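Local coordinates for capsular polysaccharide biosynthesis protein (Burkholderia pseudomallei, PDB 4BQN) that binds coenzyme A and is probably an acetyltransferase acting in the biosynthesis of the capsular polysaccharide, at residues D184-N189 / K193-T198; A16-K21 / L231-V236; A123-A128 / L274-W279; E209-C214 / I225-N230. The protein carries 1 engineered substitution. One frame throughout, in Å; residues are numbered along the deposited sequence. Where two conformers were deposited one is given.

Contact 1: D184-N189 / K193-T198; sequences DFILAN and KRLFYT
With CG anti to its own carbonyl carbon (chi1 -70°), Asn-189 turns its amide back along the last helical turn, over the rim of one Phe-185 ring face, where Lys-193 meets it. The bent chain of Lys-193 lies alongside, pointing the same way, and in one of its two conformers NZ gives a 2.7 Å hydrogen bond to OD1 of Asn-189, in the carbonyl plane on a lone pair. ND2 of Asn-189 donates to Phe-185 O (2.9 Å, 168°) within the amide plane; this bond sets the rotation of the group, and the lysine bond is added to it. Asparagine suits the place because one flat group can accept and donate at once. Lys-193 N closes the turn on Asn-189 O at 3.0 Å. Below, Leu-195 points its CD1 at the helix, 3.7 Å from Ile-186 CA, while its CD2 lies 4.0 Å from CE2 of Phe-185. CD1 of Ile-186 meets the edge of the Phe-196 ring, 4.1 Å from CE1. The Phe-196 side chain, near His-99 and Asn-200, lies about 8 Å from bound coenzyme A and so backs the cofactor region. Helix 204-217 flanks the contact, Leu-206 touching both phenylalanines, and helix 153-167 packs against Leu-187.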
# COMPACT_ATOMS: atom_id res chain seq x y z
N ASP A 184 -11.64 9.09 3.94
CA ASP A 184 -12.30 10.26 3.34
C ASP A 184 -11.27 11.19 2.72
O ASP A 184 -11.50 11.75 1.65
CB ASP A 184 -13.13 11.01 4.40
CG ASP A 184 -14.24 10.16 5.01
OD1 ASP A 184 -14.84 9.34 4.28
OD2 ASP A 184 -14.51 10.31 6.22
N PHE A 185 -10.13 11.33 3.38
CA PHE A 185 -9.03 12.12 2.86
C PHE A 185 -8.55 11.58 1.51
O PHE A 185 -8.36 12.33 0.56
CB PHE A 185 -7.88 12.15 3.87
CG PHE A 185 -6.69 12.93 3.40
CD1 PHE A 185 -6.67 14.32 3.49
CD2 PHE A 185 -5.61 12.27 2.80
CE1 PHE A 185 -5.58 15.04 3.03
CE2 PHE A 185 -4.51 12.99 2.33
CZ PHE A 185 -4.51 14.38 2.45
N ILE A 186 -8.35 10.27 1.43
CA ILE A 186 -7.86 9.69 0.18
C ILE A 186 -8.83 9.98 -0.98
O ILE A 186 -8.42 10.48 -2.03
CB ILE A 186 -7.58 8.18 0.30
CG1 ILE A 186 -6.41 7.94 1.28
CG2 ILE A 186 -7.25 7.59 -1.08
CD1 ILE A 186 -6.25 6.49 1.72
N LEU A 187 -10.11 9.67 -0.80
CA LEU A 187 -11.05 9.84 -1.89
C LEU A 187 -11.11 11.31 -2.30
O LEU A 187 -11.15 11.62 -3.49
CB LEU A 187 -12.43 9.32 -1.51
CG LEU A 187 -13.51 9.49 -2.59
CD1 LEU A 187 -13.20 8.69 -3.85
CD2 LEU A 187 -14.90 9.17 -2.05
N ALA A 188 -11.14 12.20 -1.32
CA ALA A 188 -11.33 13.62 -1.60
C ALA A 188 -10.12 14.25 -2.27
O ALA A 188 -10.26 15.22 -3.00
CB ALA A 188 -11.70 14.38 -0.34
N ASN A 189 -8.93 13.69 -2.05
CA ASN A 189 -7.70 14.32 -2.53
C ASN A 189 -6.97 13.59 -3.64
O ASN A 189 -6.03 14.14 -4.19
CB ASN A 189 -6.73 14.53 -1.37
CG ASN A 189 -7.20 15.57 -0.41
OD1 ASN A 189 -6.90 16.76 -0.58
ND2 ASN A 189 -7.97 15.16 0.60
N LYS A 193 -3.77 15.41 -5.66
CA LYS A 193 -2.45 15.19 -5.07
C LYS A 193 -2.11 13.72 -5.24
O LYS A 193 -2.96 12.86 -5.04
CB LYS A 193 -2.46 15.49 -3.57
CG LYS A 193 -2.67 16.95 -3.22
CD LYS A 193 -3.03 17.10 -1.75
CE LYS A 193 -3.93 18.30 -1.54
NZ LYS A 193 -5.26 18.15 -2.22
N ARG A 194 -0.86 13.43 -5.58
CA ARG A 194 -0.45 12.03 -5.72
C ARG A 194 -0.25 11.44 -4.33
O ARG A 194 0.68 11.80 -3.63
CB ARG A 194 0.85 11.94 -6.53
CG ARG A 194 1.25 10.51 -6.87
CD ARG A 194 2.65 10.43 -7.45
NE ARG A 194 2.87 11.27 -8.64
CZ ARG A 194 2.72 10.86 -9.90
NH1 ARG A 194 2.28 9.64 -10.16
NH2 ARG A 194 3.01 11.67 -10.91
N LEU A 195 -1.14 10.53 -3.94
CA LEU A 195 -1.15 10.01 -2.58
C LEU A 195 -0.49 8.64 -2.43
O LEU A 195 -0.17 8.22 -1.32
CB LEU A 195 -2.59 9.94 -2.05
CG LEU A 195 -3.32 11.28 -1.91
CD1 LEU A 195 -4.72 11.05 -1.35
CD2 LEU A 195 -2.53 12.26 -1.04
N PHE A 196 -0.27 7.96 -3.55
CA PHE A 196 0.35 6.62 -3.58
C PHE A 196 1.33 6.55 -4.73
O PHE A 196 0.98 6.97 -5.84
CB PHE A 196 -0.68 5.50 -3.75
CG PHE A 196 -1.54 5.26 -2.54
CD1 PHE A 196 -2.64 6.06 -2.26
CD2 PHE A 196 -1.25 4.20 -1.68
CE1 PHE A 196 -3.44 5.82 -1.14
CE2 PHE A 196 -2.06 3.95 -0.57
CZ PHE A 196 -3.14 4.77 -0.29
N TYR A 197 2.52 5.99 -4.48
CA TYR A 197 3.48 5.64 -5.53
C TYR A 197 3.20 4.24 -6.12
O TYR A 197 3.49 3.97 -7.30
CB TYR A 197 4.88 5.64 -4.95
CG TYR A 197 5.44 7.00 -4.63
CD1 TYR A 197 5.47 8.01 -5.59
CD2 TYR A 197 5.98 7.26 -3.37
CE1 TYR A 197 6.00 9.26 -5.30
CE2 TYR A 197 6.53 8.51 -3.07
CZ TYR A 197 6.55 9.51 -4.04
OH TYR A 197 7.08 10.75 -3.78
N THR A 198 2.70 3.34 -5.28
CA THR A 198 2.19 2.03 -5.69
C THR A 198 0.95 1.80 -4.85
O THR A 198 0.70 2.57 -3.88
CB THR A 198 3.16 0.88 -5.40
OG1 THR A 198 3.13 0.64 -3.98
CG2 THR A 198 4.60 1.21 -5.83

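Contact 2: A16-K21 / L231-V236; sequences APALAK and LDPLDV
Ala-18 rests its methyl group against the turn formed by Asp-232 to Asp-235, and this is the tight part of the contact. CB of Ala-18 lies 3.7 Å from CB of Pro-233 and 3.9 Å from CG of Leu-234, so one small group touches a proline ring and a branched chain at once. The CA atoms of Ala-18 and Pro-233 are only 5.6 Å apart, an approach that a side chain as short as alanine's readily permits. Pro-233 suits the second position of this type I turn, since its ring holds phi near the value needed there (-71°). Leu-234 has CG anti to its carbonyl carbon (chi1 -62°), which brings its branch point and both methyl groups round to Ala-18.

One helical turn further on, the packing is looser and reaches solvent. Leu-231 sets CD1 3.7 Å from the backbone O of Lys-21 and 4.1 Å from its CG, the two side chains crossing at about a right angle. Only the first, apolar part of the lysine is used; in one of its two conformers, bends at chi2 and chi3 lead the ammonium end away from the loop.

Other side chains of helix 15-24 pack on strand 6-11 and helix 204-217. The Leu-234 side chain lies about 4 Å from that of Cys-14, to which coenzyme A is covalently bound in a structure of this protein, and about 5 Å from the bound cofactor. A helix starting beside this cysteine, covered by the proline and leucine of a turn, is consistent with a place just behind the coenzyme A site.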
# COMPACT_ATOMS: atom_id res chain seq x y z
N ALA A 16 4.47 0.49 8.56
CA ALA A 16 4.69 0.68 9.99
C ALA A 16 6.02 1.37 10.32
O ALA A 16 6.01 2.40 10.99
CB ALA A 16 4.45 -0.61 10.76
N PRO A 17 7.17 0.87 9.80
CA PRO A 17 8.41 1.60 10.04
C PRO A 17 8.35 3.02 9.45
O PRO A 17 8.91 3.96 10.03
CB PRO A 17 9.46 0.72 9.36
CG PRO A 17 8.88 -0.67 9.47
CD PRO A 17 7.42 -0.46 9.21
N ALA A 18 7.67 3.18 8.31
CA ALA A 18 7.53 4.50 7.68
C ALA A 18 6.75 5.45 8.57
O ALA A 18 7.14 6.61 8.73
CB ALA A 18 6.86 4.38 6.32
N LEU A 19 5.69 4.95 9.20
CA LEU A 19 4.90 5.74 10.14
C LEU A 19 5.72 6.14 11.37
O LEU A 19 5.65 7.29 11.80
CB LEU A 19 3.65 4.94 10.54
CG LEU A 19 2.74 5.60 11.57
CD1 LEU A 19 2.27 6.98 11.15
CD2 LEU A 19 1.54 4.69 11.81
N ALA A 20 6.49 5.22 11.93
CA ALA A 20 7.36 5.54 13.06
C ALA A 20 8.36 6.65 12.68
O ALA A 20 8.60 7.57 13.47
CB ALA A 20 8.10 4.30 13.53
N LYS A 21 8.95 6.55 11.49
CA LYS A 21 9.90 7.56 11.02
C LYS A 21 9.20 8.93 10.95
O LYS A 21 9.76 9.95 11.37
CB LYS A 21 10.47 7.15 9.66
CG LYS A 21 11.65 7.96 9.18
CD LYS A 21 12.96 7.58 9.87
CE LYS A 21 13.57 6.32 9.28
NZ LYS A 21 14.83 5.96 10.00
N LEU A 231 10.87 14.00 4.34
CA LEU A 231 10.76 12.56 4.50
C LEU A 231 9.77 11.98 3.50
O LEU A 231 8.65 12.47 3.39
CB LEU A 231 10.31 12.22 5.92
CG LEU A 231 11.30 12.36 7.07
CD1 LEU A 231 10.61 11.82 8.32
CD2 LEU A 231 12.59 11.60 6.80
N ASP A 232 10.17 10.94 2.79
CA ASP A 232 9.30 10.28 1.81
C ASP A 232 9.69 8.80 1.86
O ASP A 232 10.39 8.29 0.95
CB ASP A 232 9.51 10.91 0.44
CG ASP A 232 8.40 10.60 -0.55
OD1 ASP A 232 7.39 9.96 -0.19
OD2 ASP A 232 8.55 11.00 -1.72
N PRO A 233 9.28 8.10 2.94
CA PRO A 233 9.94 6.82 3.25
C PRO A 233 9.64 5.66 2.31
O PRO A 233 10.42 4.72 2.28
CB PRO A 233 9.44 6.48 4.66
CG PRO A 233 8.84 7.71 5.20
CD PRO A 233 8.41 8.56 4.03
N LEU A 234 8.55 5.74 1.55
CA LEU A 234 8.14 4.63 0.68
C LEU A 234 8.24 5.01 -0.79
O LEU A 234 7.35 4.70 -1.58
CB LEU A 234 6.74 4.16 1.06
CG LEU A 234 6.64 3.63 2.48
CD1 LEU A 234 5.19 3.33 2.81
CD2 LEU A 234 7.47 2.38 2.69
N ASP A 235 9.33 5.67 -1.16
CA ASP A 235 9.51 6.19 -2.51
C ASP A 235 10.37 5.31 -3.43
O ASP A 235 10.74 5.74 -4.52
CB ASP A 235 10.09 7.61 -2.47
CG ASP A 235 11.53 7.63 -2.01
OD1 ASP A 235 11.96 6.73 -1.26
OD2 ASP A 235 12.25 8.58 -2.38
N VAL A 236 10.69 4.09 -2.99
CA VAL A 236 11.55 3.19 -3.76
C VAL A 236 11.06 2.97 -5.21
O VAL A 236 11.86 3.02 -6.16
CB VAL A 236 11.75 1.82 -3.04
CG1 VAL A 236 10.43 1.13 -2.67
CG2 VAL A 236 12.61 0.87 -3.87

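Contact 3: A123-A128 / L274-W279; sequences ALIAGA and LEQFEW
Two helices, 123-130 and 269-281, pack together here through the side chain of Ile-125, which lies against the ring of Phe-277. The CG2 methyl of Ile-125 sits over the centre of one ring face, 3.5 Å from the centroid of Phe-277 and 11° off the normal, a CH-pi contact. CG2 is the branch anti to the backbone N, while CG1 lies beside that N (chi1 -73°). A beta-branched residue suits this place: CG2 covers the ring centre while the CG1-CD1 branch runs past CE2 of Phe-277 to the preceding residue, CD1 of Ile-125 ending 3.7 Å from CB of Gln-276. The short helix segments cross at -57°, with axes 9.5 Å apart at their closest, in an all-helical interface buried away from the coenzyme A site. One turn after Ile-125, Ala-128 brings CB to 4.0 Å from CZ of Phe-277, a small methyl beside the outer end of the ring. Tyr-138 of helix 135-140 meets the Phe-277 ring edge-to-face and also touches Ile-125 and Ala-128. Gln-276, whose chain bends at chi2, accepts at OE1 from the backbone N of Asp-122, whose OD1 in turn accepts from Ile-125 N.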
# COMPACT_ATOMS: atom_id res chain seq x y z
N ALA A 123 -1.10 -6.67 -14.04
CA ALA A 123 -2.08 -7.72 -14.19
C ALA A 123 -2.86 -7.65 -15.49
O ALA A 123 -3.32 -8.68 -15.98
CB ALA A 123 -3.04 -7.72 -13.01
N LEU A 124 -3.02 -6.46 -16.07
CA LEU A 124 -3.69 -6.41 -17.37
C LEU A 124 -2.83 -7.10 -18.42
O LEU A 124 -3.35 -7.79 -19.28
CB LEU A 124 -4.04 -4.98 -17.77
CG LEU A 124 -4.99 -4.90 -18.97
CD1 LEU A 124 -6.33 -5.56 -18.69
CD2 LEU A 124 -5.19 -3.45 -19.37
N ILE A 125 -1.51 -6.92 -18.34
CA ILE A 125 -0.58 -7.67 -19.21
C ILE A 125 -0.76 -9.18 -19.02
O ILE A 125 -0.77 -9.91 -19.99
CB ILE A 125 0.87 -7.18 -19.03
CG1 ILE A 125 0.98 -5.81 -19.70
CG2 ILE A 125 1.88 -8.16 -19.63
CD1 ILE A 125 2.33 -5.16 -19.63
N ALA A 126 -0.89 -9.63 -17.77
CA ALA A 126 -1.18 -11.05 -17.55
C ALA A 126 -2.41 -11.52 -18.33
O ALA A 126 -2.39 -12.57 -18.97
CB ALA A 126 -1.32 -11.37 -16.06
N GLY A 127 -3.48 -10.73 -18.29
CA GLY A 127 -4.68 -11.05 -19.07
C GLY A 127 -4.44 -11.07 -20.57
O GLY A 127 -4.94 -11.94 -21.28
N ALA A 128 -3.64 -10.12 -21.05
CA ALA A 128 -3.26 -10.09 -22.46
C ALA A 128 -2.46 -11.33 -22.87
O ALA A 128 -2.70 -11.91 -23.93
CB ALA A 128 -2.48 -8.82 -22.76
N LEU A 274 7.21 -4.10 -21.98
CA LEU A 274 7.71 -5.25 -22.73
C LEU A 274 8.32 -6.30 -21.80
O LEU A 274 8.10 -7.51 -21.98
CB LEU A 274 8.72 -4.80 -23.78
CG LEU A 274 8.16 -3.97 -24.95
CD1 LEU A 274 9.28 -3.41 -25.81
CD2 LEU A 274 7.17 -4.75 -25.81
N GLU A 275 9.07 -5.86 -20.80
CA GLU A 275 9.67 -6.78 -19.82
C GLU A 275 8.62 -7.49 -18.97
O GLU A 275 8.81 -8.63 -18.55
CB GLU A 275 10.70 -6.05 -18.95
CG GLU A 275 11.98 -5.67 -19.69
CD GLU A 275 13.00 -4.93 -18.83
OE1 GLU A 275 12.88 -4.95 -17.58
OE2 GLU A 275 13.93 -4.32 -19.40
N GLN A 276 7.51 -6.82 -18.71
CA GLN A 276 6.39 -7.49 -18.02
C GLN A 276 5.88 -8.68 -18.84
O GLN A 276 5.65 -9.77 -18.30
CB GLN A 276 5.24 -6.51 -17.73
CG GLN A 276 5.58 -5.47 -16.68
CD GLN A 276 5.58 -6.06 -15.28
OE1 GLN A 276 4.61 -6.70 -14.87
NE2 GLN A 276 6.67 -5.88 -14.55
N PHE A 277 5.71 -8.47 -20.15
CA PHE A 277 5.33 -9.59 -21.02
C PHE A 277 6.34 -10.73 -20.92
O PHE A 277 5.95 -11.89 -20.75
CB PHE A 277 5.18 -9.15 -22.48
CG PHE A 277 3.81 -8.63 -22.81
CD1 PHE A 277 2.81 -9.50 -23.25
CD2 PHE A 277 3.51 -7.27 -22.67
CE1 PHE A 277 1.53 -9.03 -23.55
CE2 PHE A 277 2.24 -6.80 -22.97
CZ PHE A 277 1.25 -7.68 -23.39
N GLU A 278 7.62 -10.39 -20.98
CA GLU A 278 8.68 -11.40 -20.93
C GLU A 278 8.64 -12.16 -19.60
O GLU A 278 8.82 -13.37 -19.57
CB GLU A 278 10.03 -10.75 -21.19
CG GLU A 278 10.13 -10.25 -22.63
CD GLU A 278 11.17 -9.18 -22.88
OE1 GLU A 278 11.90 -8.78 -21.96
OE2 GLU A 278 11.24 -8.72 -24.04
N TRP A 279 8.36 -11.44 -18.52
CA TRP A 279 8.29 -12.04 -17.20
C TRP A 279 7.13 -13.05 -17.12
O TRP A 279 7.34 -14.20 -16.72
CB TRP A 279 8.17 -10.96 -16.12
CG TRP A 279 8.33 -11.49 -14.73
CD1 TRP A 279 9.50 -11.65 -14.04
CD2 TRP A 279 7.29 -11.95 -13.86
NE1 TRP A 279 9.26 -12.18 -12.80
CE2 TRP A 279 7.91 -12.36 -12.65
CE3 TRP A 279 5.89 -12.03 -13.96
CZ2 TRP A 279 7.18 -12.88 -11.57
CZ3 TRP A 279 5.16 -12.55 -12.87
CH2 TRP A 279 5.82 -12.97 -11.70

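Contact 4: E209-C214 / I225-N230; sequences EIAARC and ISFDQN
Ala-211 and Phe-227 make the closest approach of this contact, CB of the alanine lying 3.4 Å from CZ of the ring. It is a helix-against-loop contact: the chain leaves helix 204-217, turns back and passes the extended residues Ile-225 to Phe-227 obliquely across the helix it has just left. CZ of Phe-227 is also 3.6 Å from the backbone N of Ala-212. Two successive alanines present only methyl groups here, and the aromatic ring can therefore come close to the helix backbone itself. Beside it Ile-225 uses both branches, CG2 being anti to the backbone N and CG1 beside it (chi1 -55°). Its CG2 meets CB of Ala-212 at 3.8 Å, and its CD1, carried on CG1, reaches the carbonyl O of the same residue at 3.7 Å. Ile-225 and Phe-227 both point toward the helix while Ser-226 between them is exposed, the alternation expected of an extended chain.

In the next shell, Met-22 of helix 15-24 touches both Ala-211 and Phe-227, while Met-215 and Leu-216 border Ile-225. Beyond Phe-227 the loop is held partly by its own polar groups, and Asp-228 N also bonds Ser-25 OG. Gln-229 NE2 donates back to Phe-227 O from above the carbonyl plane, and Asp-228 OD1 accepts from Asn-230 N at 2.8 Å, an Asx turn that suits aspartate's short acceptor. On another side of the helix Arg-213 forms a salt bridge with Glu-209, one turn earlier. The guanidinium approaches side-on, with NE and NH2 of Arg-213 both bonded to the single oxygen OE2 of Glu-209, the NH2 bond being 2.9 Å long.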
# COMPACT_ATOMS: atom_id res chain seq x y z
N GLU A 209 -0.36 12.68 6.62
CA GLU A 209 -1.76 12.73 7.02
C GLU A 209 -2.10 11.64 8.04
O GLU A 209 -2.73 11.92 9.07
CB GLU A 209 -2.71 12.65 5.81
CG GLU A 209 -4.09 13.18 6.12
CD GLU A 209 -4.10 14.68 6.42
OE1 GLU A 209 -3.28 15.43 5.84
OE2 GLU A 209 -4.91 15.12 7.27
N ILE A 210 -1.68 10.40 7.78
CA ILE A 210 -1.98 9.31 8.73
C ILE A 210 -1.25 9.52 10.06
O ILE A 210 -1.82 9.28 11.12
CB ILE A 210 -1.74 7.90 8.12
CG1 ILE A 210 -2.31 6.80 9.00
CG2 ILE A 210 -0.27 7.64 7.84
CD1 ILE A 210 -3.81 6.81 9.07
N ALA A 211 -0.00 10.00 10.01
CA ALA A 211 0.73 10.31 11.24
C ALA A 211 -0.02 11.39 12.04
O ALA A 211 -0.12 11.30 13.27
CB ALA A 211 2.14 10.77 10.92
N ALA A 212 -0.54 12.41 11.36
CA ALA A 212 -1.36 13.43 12.03
C ALA A 212 -2.57 12.80 12.72
O ALA A 212 -2.87 13.16 13.87
CB ALA A 212 -1.78 14.50 11.04
N ARG A 213 -3.26 11.87 12.06
CA ARG A 213 -4.43 11.24 12.68
C ARG A 213 -4.03 10.41 13.88
O ARG A 213 -4.78 10.34 14.85
CB ARG A 213 -5.25 10.42 11.68
CG ARG A 213 -5.60 11.12 10.36
CD ARG A 213 -6.16 12.53 10.51
NE ARG A 213 -6.33 13.16 9.20
CZ ARG A 213 -7.35 12.94 8.36
NH1 ARG A 213 -8.35 12.12 8.70
NH2 ARG A 213 -7.37 13.57 7.19
N CYS A 214 -2.86 9.79 13.84
CA CYS A 214 -2.36 9.09 15.01
C CYS A 214 -2.17 10.07 16.18
O CYS A 214 -2.56 9.77 17.30
CB CYS A 214 -1.03 8.41 14.71
SG CYS A 214 -1.16 7.00 13.60
N ILE A 225 1.05 19.44 15.58
CA ILE A 225 1.45 18.49 14.55
C ILE A 225 2.27 19.15 13.45
O ILE A 225 1.78 20.03 12.74
CB ILE A 225 0.20 17.79 13.97
CG1 ILE A 225 -0.62 17.13 15.09
CG2 ILE A 225 0.61 16.76 12.91
CD1 ILE A 225 -2.00 16.68 14.65
N SER A 226 3.51 18.70 13.31
CA SER A 226 4.39 19.19 12.25
C SER A 226 5.40 18.10 11.95
O SER A 226 5.87 17.43 12.85
CB SER A 226 5.10 20.50 12.64
OG SER A 226 6.02 20.29 13.68
N PHE A 227 5.72 17.92 10.67
CA PHE A 227 6.62 16.86 10.26
C PHE A 227 7.76 17.39 9.40
O PHE A 227 7.68 18.49 8.85
CB PHE A 227 5.86 15.76 9.50
CG PHE A 227 4.74 15.14 10.29
CD1 PHE A 227 5.00 14.35 11.40
CD2 PHE A 227 3.42 15.39 9.95
CE1 PHE A 227 3.97 13.80 12.16
CE2 PHE A 227 2.37 14.83 10.68
CZ PHE A 227 2.65 14.03 11.79
N ASP A 228 8.80 16.57 9.26
CA ASP A 228 9.88 16.84 8.33
C ASP A 228 9.32 16.66 6.92
O ASP A 228 9.00 15.54 6.52
CB ASP A 228 11.04 15.87 8.58
CG ASP A 228 12.22 16.07 7.63
OD1 ASP A 228 12.11 16.82 6.63
OD2 ASP A 228 13.27 15.45 7.89
N GLN A 229 9.18 17.76 6.18
CA GLN A 229 8.61 17.75 4.83
C GLN A 229 9.47 17.02 3.80
O GLN A 229 9.02 16.74 2.70
CB GLN A 229 8.34 19.18 4.34
CG GLN A 229 7.43 19.99 5.25
CD GLN A 229 6.04 19.39 5.35
OE1 GLN A 229 5.34 19.23 4.34
NE2 GLN A 229 5.62 19.07 6.57
N ASN A 230 10.73 16.74 4.15
CA ASN A 230 11.62 16.04 3.23
C ASN A 230 11.53 14.52 3.30
O ASN A 230 12.05 13.82 2.43
CB ASN A 230 13.07 16.48 3.44
CG ASN A 230 13.27 17.96 3.19
OD1 ASN A 230 12.84 18.50 2.17
ND2 ASN A 230 13.94 18.63 4.13

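In the fold
From the N terminus, segment 16-21 comes first, on the helix after the first strand of the parallel sheet; contact 2 closes 210 residues later, joining helix 15-24 to the loop after helix 204-217. Contact 3 opens inside that loop but closes beyond it, so contacts 2 and 3 cross; it joins helix 123-130 to helix 269-281. Contacts 1 and 4 are short closures in series, nested within both: contact 1 ties helix 183-189 to the loop before strand 201-202, contact 4 helix 204-217 to the loop after it. Tyr-197 meets Asp-232, Phe-185 packs on Arg-213, and Leu-19 on Ala-211, linking contacts 1, 2 and 4. Contact 3 lies on the opposite side of the chain's centre from contact 4.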